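Local coordinates for protein methyltransferase (Streptococcus mutans, PDB 2B78) that probably transfers methyl groups from S-adenosylmethionine to a substrate that may be RNA, at residues 169-172 / 173-176; 222-225 / 226-229; 244-247 / 248-252; 268-272 / 273-277. All coordinates share one frame; numbering follows the deposited sequence.

Contact 1. Residues 169-172 / 173-176; sequences EAPE and QFLI
Phe-174, the first residue of strand 174-178, turns the CD2-CE2 side of its ring back onto the loop that leads into the strand. Two apolar neighbours meet that side. The methyl of Ala-170 reaches CE2 at 4.0 Å, while CD of Pro-171 sits 4.1 Å from CD2, the proline running across the phenylalanine at about a right angle. The carbonyl of Pro-171 also comes to the ring rim, its O lying near the ring plane at 3.6 Å from CD2. What puts the ring there is a first torsion of 60°, which wedges CG between the backbone N and the carbonyl carbon. Gln-173 takes the other direction: its CB and CG pass along the end of the Glu-172 peptide, with CG 3.3 Å from Glu-172 O, before the extended chain leaves the turn. Beyond the loop, Phe-174 pairs through its backbone with Val-185, and its side chain touches Val-185 and Leu-187. No hydrogen bond joins 169-172 to 173-176; the loop's polar ties run from Glu-169 OE2 and Ala-170 N to Tyr-150 OH. Across the two segments the contact is van der Waals, with the carbonyl oxygen facing the weakly positive hydrogens of an aromatic edge.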
loop_
_atom_site.group_PDB
_atom_site.type_symbol
_atom_site.label_atom_id
_atom_site.label_comp_id
_atom_site.label_asym_id
_atom_site.label_seq_id
_atom_site.Cartn_x
_atom_site.Cartn_y
_atom_site.Cartn_z
ATOM N N GLU A 169 22.131 7.556 -9.990
ATOM C CA GLU A 169 20.785 7.928 -10.401
ATOM C C GLU A 169 20.235 6.706 -11.125
ATOM O O GLU A 169 20.998 5.907 -11.672
ATOM C CB GLU A 169 20.822 9.121 -11.366
ATOM C CG GLU A 169 21.032 10.476 -10.712
ATOM C CD GLU A 169 19.735 11.145 -10.282
ATOM O OE1 GLU A 169 19.815 12.221 -9.649
ATOM O OE2 GLU A 169 18.635 10.611 -10.574
ATOM N N ALA A 170 18.916 6.556 -11.122
ATOM C CA ALA A 170 18.270 5.434 -11.787
ATOM C C ALA A 170 17.643 5.930 -13.080
ATOM O O ALA A 170 17.385 7.121 -13.230
ATOM C CB ALA A 170 17.182 4.845 -10.879
ATOM N N PRO A 171 17.408 5.026 -14.045
ATOM C CA PRO A 171 16.789 5.488 -15.288
ATOM C C PRO A 171 15.436 6.050 -14.873
ATOM O O PRO A 171 14.851 5.569 -13.901
ATOM C CB PRO A 171 16.652 4.203 -16.101
ATOM C CG PRO A 171 17.835 3.398 -15.653
ATOM C CD PRO A 171 17.818 3.613 -14.150
ATOM N N GLU A 172 14.931 7.054 -15.584
ATOM C CA GLU A 172 13.645 7.634 -15.212
ATOM C C GLU A 172 12.588 6.547 -15.096
ATOM O O GLU A 172 11.705 6.626 -14.238
ATOM C CB GLU A 172 13.214 8.703 -16.212
ATOM C CG GLU A 172 13.940 10.042 -16.022
ATOM C CD GLU A 172 13.939 10.518 -14.573
ATOM O OE1 GLU A 172 12.856 10.544 -13.943
ATOM O OE2 GLU A 172 15.026 10.872 -14.062
ATOM N N GLN A 173 12.706 5.526 -15.944
ATOM C CA GLN A 173 11.796 4.382 -15.939
ATOM C C GLN A 173 12.585 3.110 -16.217
ATOM O O GLN A 173 13.437 3.087 -17.107
ATOM C CB GLN A 173 10.708 4.548 -17.002
ATOM C CG GLN A 173 9.634 5.540 -16.619
ATOM C CD GLN A 173 8.581 5.700 -17.694
ATOM O OE1 GLN A 173 8.082 4.717 -18.242
ATOM N NE2 GLN A 173 8.226 6.948 -17.996
ATOM N N PHE A 174 12.312 2.055 -15.453
ATOM C CA PHE A 174 13.003 0.788 -15.645
ATOM C C PHE A 174 12.100 -0.363 -15.221
ATOM O O PHE A 174 11.055 -0.140 -14.609
ATOM C CB PHE A 174 14.323 0.769 -14.854
ATOM C CG PHE A 174 14.156 0.947 -13.361
ATOM C CD1 PHE A 174 13.973 -0.157 -12.526
ATOM C CD2 PHE A 174 14.174 2.217 -12.795
ATOM C CE1 PHE A 174 13.807 0.005 -11.136
ATOM C CE2 PHE A 174 14.012 2.397 -11.413
ATOM C CZ PHE A 174 13.828 1.293 -10.584
ATOM N N LEU A 175 12.502 -1.588 -15.544
ATOM C CA LEU A 175 11.708 -2.762 -15.210
ATOM C C LEU A 175 12.198 -3.484 -13.964
ATOM O O LEU A 175 13.388 -3.447 -13.631
ATOM C CB LEU A 175 11.733 -3.757 -16.370
ATOM C CG LEU A 175 11.279 -3.318 -17.764
ATOM C CD1 LEU A 175 11.599 -4.431 -18.770
ATOM C CD2 LEU A 175 9.802 -2.992 -17.753
ATOM N N ILE A 176 11.260 -4.111 -13.260
ATOM C CA ILE A 176 11.574 -4.931 -12.099
ATOM C C ILE A 176 10.784 -6.204 -12.348
ATOM O O ILE A 176 9.985 -6.264 -13.299
ATOM C CB ILE A 176 11.172 -4.262 -10.743
ATOM C CG1 ILE A 176 9.689 -3.890 -10.719
ATOM C CG2 ILE A 176 12.048 -3.019 -10.497
ATOM C CD1 ILE A 176 8.774 -5.026 -10.289
#

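Contact 2. Residues 222-225 / 226-229; sequences YTAA and FSVA
Ala-224 O takes the amide of Val-228 at 3.1 Å from its N, in a fairly straight bond (161° at the hydrogen) that arrives nearly end-on to the carbonyl. This is the first i to i+4 bond of helix 225-232, and Ala-224 is its N-cap. One step on, Ala-229 N donates to Ala-225 O at 3.2 Å, tilted 32° out of the carbonyl plane. With no polar side chain at the N-cap, Ala-224 offers just a methyl, which lies alongside Ser-227: the two CB atoms, of Ala-224 and Ser-227, are 3.9 Å apart. Ser-227 keeps OG beside its own backbone N and uses it elsewhere, in hydrogen bonds with Ser-240 OG and Asn-218 ND2, so this buried hydroxyl ties the first turn of the helix to the central sheet. CB of Ala-229 comes down beside Ala-225 O at 3.5 Å. Val-228 CG1 is modelled only 2.9 Å from Ala-225 O, a doubtful approach on which little should rest. The backbone of Ala-224 is left-handed (phi 59°), and that conformation turns the loop from strand 215-219 into the helix. The first turn is enclosed on several flanks. Phe-226 packs on Val-202, Arg-203 and Leu-206 of helix 200-210, Ala-224 and Val-228 touch Ser-251 and His-254 of helix 247-257, and Ala-225, Val-228 and Ala-229 all reach Tyr-183 of strand 181-185.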
loop_
_atom_site.group_PDB
_atom_site.type_symbol
_atom_site.label_atom_id
_atom_site.label_comp_id
_atom_site.label_asym_id
_atom_site.label_seq_id
_atom_site.Cartn_x
_atom_site.Cartn_y
_atom_site.Cartn_z
ATOM N N TYR A 222 -4.913 2.559 -12.918
ATOM C CA TYR A 222 -3.658 3.264 -12.627
ATOM C C TYR A 222 -2.648 3.016 -13.746
ATOM O O TYR A 222 -2.516 3.857 -14.652
ATOM C CB TYR A 222 -3.101 2.863 -11.247
ATOM C CG TYR A 222 -1.790 3.546 -10.907
ATOM C CD1 TYR A 222 -1.569 4.883 -11.233
ATOM C CD2 TYR A 222 -0.741 2.828 -10.326
ATOM C CE1 TYR A 222 -0.322 5.488 -10.999
ATOM C CE2 TYR A 222 0.503 3.421 -10.093
ATOM C CZ TYR A 222 0.704 4.746 -10.436
ATOM O OH TYR A 222 1.943 5.311 -10.252
ATOM N N THR A 223 -1.932 1.889 -13.705
ATOM C CA THR A 223 -1.009 1.567 -14.784
ATOM C C THR A 223 -1.351 0.174 -15.310
ATOM O O THR A 223 -0.567 -0.461 -16.018
ATOM C CB THR A 223 0.478 1.628 -14.354
ATOM O OG1 THR A 223 0.752 0.632 -13.362
ATOM C CG2 THR A 223 0.801 3.005 -13.804
ATOM N N ALA A 224 -2.550 -0.282 -14.960
ATOM C CA ALA A 224 -3.069 -1.573 -15.401
ATOM C C ALA A 224 -2.223 -2.778 -14.997
ATOM O O ALA A 224 -2.167 -3.768 -15.731
ATOM C CB ALA A 224 -3.249 -1.557 -16.913
ATOM N N ALA A 225 -1.566 -2.708 -13.839
ATOM C CA ALA A 225 -0.757 -3.843 -13.403
ATOM C C ALA A 225 -1.611 -5.112 -13.225
ATOM O O ALA A 225 -1.123 -6.221 -13.458
ATOM C CB ALA A 225 -0.026 -3.506 -12.105
ATOM N N PHE A 226 -2.871 -4.970 -12.803
ATOM C CA PHE A 226 -3.747 -6.148 -12.638
ATOM C C PHE A 226 -4.094 -6.736 -14.002
ATOM O O PHE A 226 -4.254 -7.951 -14.152
ATOM C CB PHE A 226 -5.069 -5.791 -11.942
ATOM C CG PHE A 226 -4.969 -5.600 -10.457
ATOM C CD1 PHE A 226 -4.381 -6.563 -9.642
ATOM C CD2 PHE A 226 -5.522 -4.464 -9.864
ATOM C CE1 PHE A 226 -4.349 -6.397 -8.256
ATOM C CE2 PHE A 226 -5.498 -4.289 -8.486
ATOM C CZ PHE A 226 -4.909 -5.259 -7.676
ATOM N N SER A 227 -4.228 -5.863 -14.997
ATOM C CA SER A 227 -4.571 -6.295 -16.340
ATOM C C SER A 227 -3.452 -7.109 -16.978
ATOM O O SER A 227 -3.705 -8.147 -17.604
ATOM C CB SER A 227 -4.898 -5.078 -17.203
ATOM O OG SER A 227 -5.998 -4.382 -16.651
ATOM N N VAL A 228 -2.213 -6.648 -16.816
ATOM C CA VAL A 228 -1.075 -7.369 -17.369
ATOM C C VAL A 228 -0.935 -8.727 -16.670
ATOM O O VAL A 228 -0.631 -9.733 -17.311
ATOM C CB VAL A 228 0.244 -6.532 -17.238
ATOM C CG1 VAL A 228 0.673 -6.426 -15.786
ATOM C CG2 VAL A 228 1.344 -7.153 -18.081
ATOM N N ALA A 229 -1.184 -8.757 -15.363
ATOM C CA ALA A 229 -1.107 -9.998 -14.584
ATOM C C ALA A 229 -2.134 -10.995 -15.126
ATOM O O ALA A 229 -1.825 -12.166 -15.397
ATOM C CB ALA A 229 -1.390 -9.703 -13.099
#

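Contact 3. Residues 244-247 / 248-252; sequences AKRS and RALSL
Arg-248 N donates back to Lys-245 O at 3.3 Å, a long bond that comes from above the carbonyl plane, 48° out of it. The side chain of Arg-248 then runs extended from CG to NE beside the same carbonyl and reaches it again through a water: NH1 gives a hydrogen to the water at 2.8 Å, in the plane of the guanidinium, and the water gives one to Lys-245 O. The next side chain inward is Leu-250. Its CG stands 3.4 Å from Arg-246 O, and its CD1 meets NH2 of Arg-246 at 3.7 Å; the two side chains cross at a slant, the arginine bent at chi3 (52°). Ser-251 closes the turn with a double grip on Ser-247 O. Its N donates at 2.9 Å and its OG, held beside its own backbone N, at 2.5 Å, a length short enough to be read with caution; the two arrive from opposite faces of the carbonyl plane. Ala-244 O is likewise gripped twice, by Ser-247 N and OG, across a type I turn, OG lying 2.6 Å from that oxygen. Two serines thus spend their hydroxyls on carbonyls around the start of helix 247-257. This doubly bonded turn carries Arg-246, a residue of the S-adenosylhomocysteine site, which is not occupied in this chain. In the empty site its NH2 is salt-bridged to Asp-189 as well as touching the leucine methyl, so the arginine's charge is at least partly balanced without the ligand.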
loop_
_atom_site.group_PDB
_atom_site.type_symbol
_atom_site.label_atom_id
_atom_site.label_comp_id
_atom_site.label_asym_id
_atom_site.label_seq_id
_atom_site.Cartn_x
_atom_site.Cartn_y
_atom_site.Cartn_z
ATOM N N ALA A 244 -6.983 9.148 -15.668
ATOM C CA ALA A 244 -5.790 9.879 -16.120
ATOM C C ALA A 244 -5.150 9.505 -17.461
ATOM O O ALA A 244 -4.817 8.346 -17.713
ATOM C CB ALA A 244 -4.727 9.835 -15.023
ATOM N N LYS A 245 -4.951 10.517 -18.302
ATOM C CA LYS A 245 -4.343 10.328 -19.624
ATOM C C LYS A 245 -2.993 9.616 -19.499
ATOM O O LYS A 245 -2.598 8.850 -20.379
ATOM C CB LYS A 245 -4.140 11.687 -20.307
ATOM C CG LYS A 245 -5.422 12.439 -20.621
ATOM C CD LYS A 245 -5.135 13.817 -21.225
ATOM C CE LYS A 245 -6.436 14.535 -21.584
ATOM N NZ LYS A 245 -6.220 15.943 -22.039
ATOM N N ARG A 246 -2.291 9.878 -18.401
ATOM C CA ARG A 246 -0.991 9.265 -18.144
ATOM C C ARG A 246 -1.038 7.744 -18.140
ATOM O O ARG A 246 -0.043 7.085 -18.449
ATOM C CB ARG A 246 -0.454 9.718 -16.788
ATOM C CG ARG A 246 -0.092 11.176 -16.676
ATOM C CD ARG A 246 0.523 11.419 -15.302
ATOM N NE ARG A 246 1.615 10.480 -15.047
ATOM C CZ ARG A 246 2.190 10.294 -13.864
ATOM N NH1 ARG A 246 1.778 10.984 -12.806
ATOM N NH2 ARG A 246 3.181 9.417 -13.737
ATOM N N SER A 247 -2.186 7.185 -17.774
ATOM C CA SER A 247 -2.339 5.733 -17.710
ATOM C C SER A 247 -2.004 4.992 -18.999
ATOM O O SER A 247 -1.545 3.849 -18.943
ATOM C CB SER A 247 -3.762 5.366 -17.290
ATOM O OG SER A 247 -4.710 5.782 -18.262
ATOM N N ARG A 248 -2.222 5.621 -20.155
ATOM C CA ARG A 248 -1.949 4.946 -21.425
ATOM C C ARG A 248 -0.515 4.444 -21.581
ATOM O O ARG A 248 -0.272 3.238 -21.628
ATOM C CB ARG A 248 -2.279 5.854 -22.613
ATOM C CG ARG A 248 -3.745 6.285 -22.704
ATOM C CD ARG A 248 -4.159 6.507 -24.160
ATOM N NE ARG A 248 -5.538 6.973 -24.316
ATOM C CZ ARG A 248 -5.935 8.223 -24.102
ATOM N NH1 ARG A 248 -5.056 9.142 -23.715
ATOM N NH2 ARG A 248 -7.202 8.565 -24.296
ATOM N N ALA A 249 0.433 5.366 -21.683
ATOM C CA ALA A 249 1.827 4.978 -21.865
ATOM C C ALA A 249 2.355 4.080 -20.745
ATOM O O ALA A 249 3.072 3.106 -21.007
ATOM C CB ALA A 249 2.698 6.226 -21.992
ATOM N N LEU A 250 1.998 4.401 -19.504
ATOM C CA LEU A 250 2.458 3.634 -18.341
ATOM C C LEU A 250 1.893 2.229 -18.310
ATOM O O LEU A 250 2.498 1.324 -17.743
ATOM C CB LEU A 250 2.087 4.348 -17.041
ATOM C CG LEU A 250 2.669 5.751 -16.858
ATOM C CD1 LEU A 250 2.293 6.279 -15.489
ATOM C CD2 LEU A 250 4.182 5.697 -17.010
ATOM N N SER A 251 0.719 2.044 -18.899
ATOM C CA SER A 251 0.114 0.725 -18.935
ATOM C C SER A 251 0.748 -0.084 -20.063
ATOM O O SER A 251 1.046 -1.268 -19.905
ATOM C CB SER A 251 -1.402 0.846 -19.143
ATOM O OG SER A 251 -1.998 1.526 -18.055
ATOM N N LEU A 252 0.962 0.566 -21.200
ATOM C CA LEU A 252 1.562 -0.081 -22.363
ATOM C C LEU A 252 2.951 -0.644 -22.047
ATOM O O LEU A 252 3.359 -1.697 -22.577
ATOM C CB LEU A 252 1.666 0.929 -23.521
ATOM C CG LEU A 252 0.357 1.449 -24.122
ATOM C CD1 LEU A 252 0.632 2.596 -25.105
ATOM C CD2 LEU A 252 -0.362 0.303 -24.817
HETATM O O HOH W 1 -2.370 9.616 -23.128
#

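Contact 4. Residues 268-272 / 273-277; sequences VVMDV and FDYFK
Tyr-275 fills the tight inner side of this strand-to-helix turn. Its CD1 lies 4.1 Å from CG1 of Val-268, the two side chains crossing at about a right angle. At its ring edge comes SD of Met-270, 5.3 Å from the ring centroid, in a Met-aromatic contact. Its hydroxyl is hydrogen-bonded to Tyr-286. Val-272 runs side by side with Phe-276, CG1 of the valine 3.7 Å from CE2 of the phenylalanine, and both also press on Leu-219. The backbone locks this side: Tyr-275 N donates to Asp-271 O at 2.9 Å, in the carbonyl plane, and Phe-276 N donates to Val-272 O.

The outer side is polar and looser. Asp-271, with CG swung opposite its own N (chi1 174°), carries OD2 over the first helical amides. Asp-274 N binds the anti lone pair of OD2 at 3.1 Å, and Phe-273 N adds a weak bond. The exposed carboxylate of Asp-274 stays 4.1 Å from this oxygen, OD2 to OD2. Asp-271 is thus a side-chain N-cap, and a water joins its own N to Asp-274 OD2. This turn, at the end of a parallel strand of the Rossmann-like sheet, carries Asp-271 and Val-272 to the S-adenosylhomocysteine site, unoccupied in this chain.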
loop_
_atom_site.group_PDB
_atom_site.type_symbol
_atom_site.label_atom_id
_atom_site.label_comp_id
_atom_site.label_asym_id
_atom_site.label_seq_id
_atom_site.Cartn_x
_atom_site.Cartn_y
_atom_site.Cartn_z
ATOM N N VAL A 268 -8.646 2.367 -21.605
ATOM C CA VAL A 268 -9.618 3.445 -21.692
ATOM C C VAL A 268 -9.300 4.565 -20.708
ATOM O O VAL A 268 -8.854 4.312 -19.593
ATOM C CB VAL A 268 -11.035 2.909 -21.377
ATOM C CG1 VAL A 268 -12.044 4.046 -21.376
ATOM C CG2 VAL A 268 -11.423 1.836 -22.387
ATOM N N VAL A 269 -9.499 5.808 -21.129
ATOM C CA VAL A 269 -9.278 6.940 -20.231
ATOM C C VAL A 269 -10.638 7.578 -20.059
ATOM O O VAL A 269 -11.144 8.250 -20.968
ATOM C CB VAL A 269 -8.307 7.991 -20.812
ATOM C CG1 VAL A 269 -8.117 9.128 -19.806
ATOM C CG2 VAL A 269 -6.962 7.342 -21.118
ATOM N N MET A 270 -11.241 7.362 -18.895
ATOM C CA MET A 270 -12.564 7.895 -18.642
ATOM C C MET A 270 -12.900 7.826 -17.161
ATOM O O MET A 270 -12.319 7.029 -16.416
ATOM C CB MET A 270 -13.588 7.073 -19.429
ATOM C CG MET A 270 -14.981 7.657 -19.466
ATOM S SD MET A 270 -16.160 6.525 -20.238
ATOM C CE MET A 270 -15.437 6.300 -21.821
ATOM N N ASP A 271 -13.827 8.674 -16.731
ATOM C CA ASP A 271 -14.278 8.666 -15.345
ATOM C C ASP A 271 -14.952 7.295 -15.174
ATOM O O ASP A 271 -15.660 6.827 -16.072
ATOM C CB ASP A 271 -15.291 9.789 -15.131
ATOM C CG ASP A 271 -15.904 9.761 -13.760
ATOM O OD1 ASP A 271 -15.273 10.266 -12.797
ATOM O OD2 ASP A 271 -17.016 9.219 -13.647
ATOM N N VAL A 272 -14.728 6.642 -14.038
ATOM C CA VAL A 272 -15.301 5.312 -13.821
ATOM C C VAL A 272 -16.826 5.286 -13.847
ATOM O O VAL A 272 -17.420 4.328 -14.338
ATOM C CB VAL A 272 -14.766 4.690 -12.504
ATOM C CG1 VAL A 272 -15.570 3.447 -12.137
ATOM C CG2 VAL A 272 -13.292 4.293 -12.691
ATOM N N PHE A 273 -17.472 6.322 -13.327
ATOM C CA PHE A 273 -18.930 6.331 -13.371
ATOM C C PHE A 273 -19.390 6.572 -14.799
ATOM O O PHE A 273 -20.419 6.040 -15.225
ATOM C CB PHE A 273 -19.501 7.389 -12.430
ATOM C CG PHE A 273 -19.433 6.993 -10.986
ATOM C CD1 PHE A 273 -20.223 5.947 -10.501
ATOM C CD2 PHE A 273 -18.548 7.624 -10.118
ATOM C CE1 PHE A 273 -20.127 5.536 -9.164
ATOM C CE2 PHE A 273 -18.447 7.218 -8.778
ATOM C CZ PHE A 273 -19.236 6.174 -8.304
ATOM N N ASP A 274 -18.629 7.362 -15.553
ATOM C CA ASP A 274 -18.996 7.601 -16.946
ATOM C C ASP A 274 -18.828 6.292 -17.710
ATOM O O ASP A 274 -19.559 6.026 -18.677
ATOM C CB ASP A 274 -18.127 8.692 -17.587
ATOM C CG ASP A 274 -18.515 10.097 -17.141
ATOM O OD1 ASP A 274 -19.673 10.307 -16.715
ATOM O OD2 ASP A 274 -17.663 11.003 -17.227
ATOM N N TYR A 275 -17.869 5.467 -17.289
ATOM C CA TYR A 275 -17.679 4.198 -17.975
ATOM C C TYR A 275 -18.817 3.231 -17.653
ATOM O O TYR A 275 -19.208 2.429 -18.500
ATOM C CB TYR A 275 -16.344 3.537 -17.611
ATOM C CG TYR A 275 -16.053 2.371 -18.526
ATOM C CD1 TYR A 275 -15.589 2.586 -19.826
ATOM C CD2 TYR A 275 -16.337 1.061 -18.139
ATOM C CE1 TYR A 275 -15.424 1.526 -20.725
ATOM C CE2 TYR A 275 -16.171 -0.011 -19.030
ATOM C CZ TYR A 275 -15.717 0.233 -20.322
ATOM O OH TYR A 275 -15.563 -0.805 -21.215
ATOM N N PHE A 276 -19.346 3.298 -16.431
ATOM C CA PHE A 276 -20.446 2.418 -16.058
ATOM C C PHE A 276 -21.615 2.704 -16.986
ATOM O O PHE A 276 -22.240 1.784 -17.516
ATOM C CB PHE A 276 -20.869 2.647 -14.599
ATOM C CG PHE A 276 -20.031 1.897 -13.589
ATOM C CD1 PHE A 276 -19.737 0.549 -13.773
ATOM C CD2 PHE A 276 -19.586 2.531 -12.429
ATOM C CE1 PHE A 276 -19.010 -0.161 -12.815
ATOM C CE2 PHE A 276 -18.862 1.832 -11.465
ATOM C CZ PHE A 276 -18.573 0.483 -11.657
ATOM N N LYS A 277 -21.894 3.987 -17.196
ATOM C CA LYS A 277 -22.982 4.408 -18.073
ATOM C C LYS A 277 -22.750 4.013 -19.537
ATOM O O LYS A 277 -23.687 3.661 -20.260
ATOM C CB LYS A 277 -23.164 5.927 -17.978
ATOM C CG LYS A 277 -24.273 6.457 -18.879
ATOM C CD LYS A 277 -24.507 7.945 -18.662
ATOM C CE LYS A 277 -25.701 8.430 -19.465
ATOM N NZ LYS A 277 -25.968 9.875 -19.244
HETATM O O HOH W 2 -14.954 10.815 -18.383
#

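How the contacts relate
Contacts 2, 3 and 4 follow one another along the Rossmann-like domain, each where the chain enters a helix after one of the parallel strands 215-219, 237-242 and 265-269. Contacts 2 and 3 have centres 11 Å apart and touch: Thr-223 CG2 lies 3.7 Å from Leu-250 CB, and Thr-223 O is 3.2 Å from Ser-251 OG, a probable hydrogen bond. Contact 3 meets contact 4 through Val-269, whose CG2 is 3.3 Å from Arg-248 CZ. Arg-246 of contact 3, Asp-271 and Val-272 of contact 4 and Asp-242, which also bonds to Tyr-222 N of contact 2, belong to the S-adenosylhomocysteine site, empty here. Contact 1 stands apart, about 31 Å from contact 4 between centres, yet Gln-173 touches Leu-250.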